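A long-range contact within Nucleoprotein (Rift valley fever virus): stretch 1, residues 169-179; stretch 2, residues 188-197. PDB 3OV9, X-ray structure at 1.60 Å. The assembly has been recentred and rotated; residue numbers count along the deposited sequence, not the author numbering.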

# COMPACT_ATOMS: atom_id res chain seq x y z
N HIS A 169 36.84 -9.00 -3.05
CA HIS A 169 36.33 -7.65 -3.24
C HIS A 169 34.81 -7.60 -3.03
O HIS A 169 34.29 -6.64 -2.45
CB HIS A 169 36.71 -7.14 -4.64
CG HIS A 169 36.13 -5.80 -5.00
ND1 HIS A 169 36.29 -4.68 -4.22
CD2 HIS A 169 35.42 -5.40 -6.09
CE1 HIS A 169 35.69 -3.65 -4.80
NE2 HIS A 169 35.16 -4.06 -5.93
N SER A 170 34.12 -8.64 -3.49
CA SER A 170 32.66 -8.74 -3.37
C SER A 170 32.17 -8.84 -1.93
O SER A 170 31.03 -8.45 -1.63
CB SER A 170 32.13 -9.91 -4.21
OG SER A 170 32.33 -9.68 -5.59
N LEU A 171 33.02 -9.35 -1.03
CA LEU A 171 32.69 -9.38 0.40
C LEU A 171 32.46 -7.96 0.91
O LEU A 171 31.46 -7.70 1.59
CB LEU A 171 33.78 -10.08 1.22
CG LEU A 171 33.48 -10.29 2.72
CD1 LEU A 171 32.46 -11.41 2.93
CD2 LEU A 171 34.75 -10.56 3.51
N TYR A 172 33.37 -7.04 0.57
CA TYR A 172 33.20 -5.62 0.88
C TYR A 172 31.98 -5.01 0.19
O TYR A 172 31.22 -4.27 0.83
CB TYR A 172 34.46 -4.81 0.52
CG TYR A 172 34.17 -3.36 0.23
CD1 TYR A 172 34.02 -2.42 1.26
CD2 TYR A 172 34.01 -2.91 -1.09
CE1 TYR A 172 33.74 -1.09 0.99
CE2 TYR A 172 33.72 -1.59 -1.37
CZ TYR A 172 33.59 -0.68 -0.33
OH TYR A 172 33.31 0.64 -0.62
N LEU A 173 31.80 -5.31 -1.09
CA LEU A 173 30.70 -4.74 -1.88
C LEU A 173 29.34 -5.13 -1.32
O LEU A 173 28.39 -4.35 -1.39
CB LEU A 173 30.80 -5.13 -3.35
CG LEU A 173 31.91 -4.49 -4.20
CD1 LEU A 173 31.93 -5.13 -5.58
CD2 LEU A 173 31.72 -2.98 -4.32
N LEU A 174 29.26 -6.34 -0.77
CA LEU A 174 28.06 -6.84 -0.10
C LEU A 174 27.71 -5.99 1.12
O LEU A 174 26.55 -5.59 1.30
CB LEU A 174 28.25 -8.31 0.29
CG LEU A 174 27.13 -9.04 1.05
CD1 LEU A 174 25.85 -9.12 0.22
CD2 LEU A 174 27.60 -10.43 1.44
N GLN A 175 28.71 -5.72 1.96
CA GLN A 175 28.52 -4.93 3.18
C GLN A 175 28.24 -3.47 2.85
O GLN A 175 27.30 -2.88 3.39
CB GLN A 175 29.74 -5.03 4.10
CG GLN A 175 30.33 -6.43 4.26
CD GLN A 175 29.31 -7.47 4.70
OE1 GLN A 175 28.56 -7.27 5.66
NE2 GLN A 175 29.29 -8.60 4.00
N PHE A 176 29.06 -2.91 1.96
CA PHE A 176 28.97 -1.51 1.55
C PHE A 176 27.60 -1.17 0.96
O PHE A 176 27.00 -0.16 1.34
CB PHE A 176 30.09 -1.21 0.54
CG PHE A 176 30.18 0.23 0.13
CD1 PHE A 176 30.68 1.20 1.00
CD2 PHE A 176 29.80 0.63 -1.15
CE1 PHE A 176 30.78 2.53 0.61
CE2 PHE A 176 29.89 1.96 -1.55
CZ PHE A 176 30.39 2.91 -0.66
N SER A 177 27.12 -2.01 0.05
CA SER A 177 25.83 -1.80 -0.63
C SER A 177 24.64 -1.82 0.33
O SER A 177 23.65 -1.13 0.10
CB SER A 177 25.62 -2.83 -1.73
OG SER A 177 26.63 -2.74 -2.72
N ARG A 178 24.75 -2.62 1.39
CA ARG A 178 23.69 -2.72 2.39
C ARG A 178 23.72 -1.56 3.39
O ARG A 178 22.67 -1.13 3.88
CB ARG A 178 23.75 -4.06 3.13
CG ARG A 178 23.26 -5.24 2.29
CD ARG A 178 22.69 -6.35 3.17
NE ARG A 178 23.71 -7.31 3.60
CZ ARG A 178 23.73 -8.60 3.24
NH1 ARG A 178 22.79 -9.10 2.45
NH2 ARG A 178 24.70 -9.38 3.69
N VAL A 179 24.91 -1.04 3.67
CA VAL A 179 25.08 0.07 4.62
C VAL A 179 24.63 1.41 4.03
O VAL A 179 23.90 2.16 4.68
CB VAL A 179 26.53 0.14 5.18
CG1 VAL A 179 26.81 1.48 5.84
CG2 VAL A 179 26.78 -0.99 6.17
N THR A 188 18.70 -10.97 -0.07
CA THR A 188 19.76 -11.99 0.01
C THR A 188 21.06 -11.52 -0.63
O THR A 188 21.09 -10.51 -1.34
CB THR A 188 19.32 -13.31 -0.67
OG1 THR A 188 18.93 -13.05 -2.02
CG2 THR A 188 18.16 -13.95 0.08
N LYS A 189 22.14 -12.26 -0.36
CA LYS A 189 23.46 -11.99 -0.94
C LYS A 189 23.41 -11.85 -2.46
O LYS A 189 24.00 -10.92 -3.02
CB LYS A 189 24.45 -13.10 -0.53
CG LYS A 189 25.88 -12.90 -1.04
CD LYS A 189 26.84 -13.93 -0.46
CE LYS A 189 26.66 -15.31 -1.10
NZ LYS A 189 27.56 -16.32 -0.49
N GLU A 190 22.70 -12.77 -3.11
CA GLU A 190 22.57 -12.78 -4.57
C GLU A 190 21.79 -11.58 -5.10
O GLU A 190 22.10 -11.05 -6.17
CB GLU A 190 21.91 -14.09 -5.04
CG GLU A 190 22.76 -15.34 -4.84
CD GLU A 190 22.80 -15.83 -3.39
OE1 GLU A 190 21.90 -15.46 -2.60
OE2 GLU A 190 23.74 -16.58 -3.04
N GLU A 191 20.78 -11.15 -4.34
CA GLU A 191 19.98 -9.98 -4.70
C GLU A 191 20.78 -8.68 -4.55
O GLU A 191 20.64 -7.76 -5.35
CB GLU A 191 18.68 -9.92 -3.88
CG GLU A 191 17.64 -10.95 -4.33
CD GLU A 191 16.39 -10.97 -3.46
OE1 GLU A 191 16.50 -10.76 -2.23
OE2 GLU A 191 15.29 -11.21 -4.01
N VAL A 192 21.63 -8.62 -3.52
CA VAL A 192 22.54 -7.49 -3.32
C VAL A 192 23.64 -7.51 -4.39
O VAL A 192 24.00 -6.46 -4.93
CB VAL A 192 23.16 -7.48 -1.90
CG1 VAL A 192 24.17 -6.35 -1.74
CG2 VAL A 192 22.07 -7.35 -0.84
N ALA A 193 24.14 -8.70 -4.71
CA ALA A 193 25.15 -8.89 -5.75
C ALA A 193 24.68 -8.39 -7.11
O ALA A 193 25.47 -7.86 -7.89
CB ALA A 193 25.58 -10.34 -5.84
N ALA A 194 23.38 -8.55 -7.39
CA ALA A 194 22.78 -8.09 -8.64
C ALA A 194 22.88 -6.57 -8.82
O ALA A 194 22.78 -6.07 -9.94
CB ALA A 194 21.33 -8.55 -8.74
N THR A 195 23.08 -5.85 -7.71
CA THR A 195 23.16 -4.39 -7.74
C THR A 195 24.59 -3.87 -7.94
O THR A 195 24.77 -2.71 -8.33
CB THR A 195 22.55 -3.73 -6.47
OG1 THR A 195 23.42 -3.92 -5.34
CG2 THR A 195 21.17 -4.29 -6.16
N PHE A 196 25.60 -4.70 -7.68
CA PHE A 196 26.98 -4.25 -7.81
C PHE A 196 27.85 -4.95 -8.86
O PHE A 196 28.90 -4.43 -9.22
CB PHE A 196 27.70 -4.20 -6.44
CG PHE A 196 27.91 -5.54 -5.78
CD1 PHE A 196 28.74 -6.51 -6.35
CD2 PHE A 196 27.33 -5.82 -4.55
CE1 PHE A 196 28.96 -7.74 -5.73
CE2 PHE A 196 27.54 -7.05 -3.91
CZ PHE A 196 28.36 -8.01 -4.51
N THR A 197 27.41 -6.10 -9.36
CA THR A 197 28.24 -6.90 -10.29
C THR A 197 28.40 -6.27 -11.68
O THR A 197 29.46 -6.41 -12.30
CB THR A 197 27.74 -8.35 -10.44
OG1 THR A 197 26.34 -8.36 -10.72
CG2 THR A 197 28.01 -9.15 -9.16

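Helices that cross nearly at right angles can touch over only a short length, so a few side chains must carry the contact. The two helical stretches of this nucleoprotein illustrate the principle. Their N-to-C directions differ by 95°, their axes approach to 9.5 Å, and the contact buries 421 Å² in all. The backbones come near where L174 faces V192, with CA atoms 6.4 Å apart, and where L173 faces F196, at 7.0 Å between CA atoms.

Aromatic packing dominates. F196 acts as a knob, its side chain set in a hole formed by S170, L173, L174 and S177. CB of L173 lies over one face of the ring, 3.6 Å from its centroid and 5° off the normal, so its C-H groups meet the pi cloud in a CH-pi contact. The same leucine extends CD1 to within 3.6 Å of F196 CD1, so that it covers the rim of the same face.

Aliphatic contacts extend this patch. L174 CD1 meets V192 CG1 at 3.8 Å, and L174 CD2 reaches K189 CG at 3.9 Å; here the lysine contributes its methylene chain, while its NZ is hydrogen-bonded elsewhere in the structure. S177 CB also packs on V192 CG1, at 3.8 Å.

Polar groups join this interface without bonding across it. S177 OG donates to L173 O at 2.7 Å, and T195 OG1 to V192 O at 2.6 Å. Each hydroxyl is thus satisfied within its own helix, and S177 OG can sit 3.7 Å from F196 CD2 without being left unpaired. R178 differs: its NH2 is hydrogen-bonded elsewhere in the structure, while its NH1 lies 3.8 Å from V192 CG2, in van der Waals contact rather than a hydrogen bond. No hydrogen bond links the stretches, so their direct association rests on shape and apolar packing.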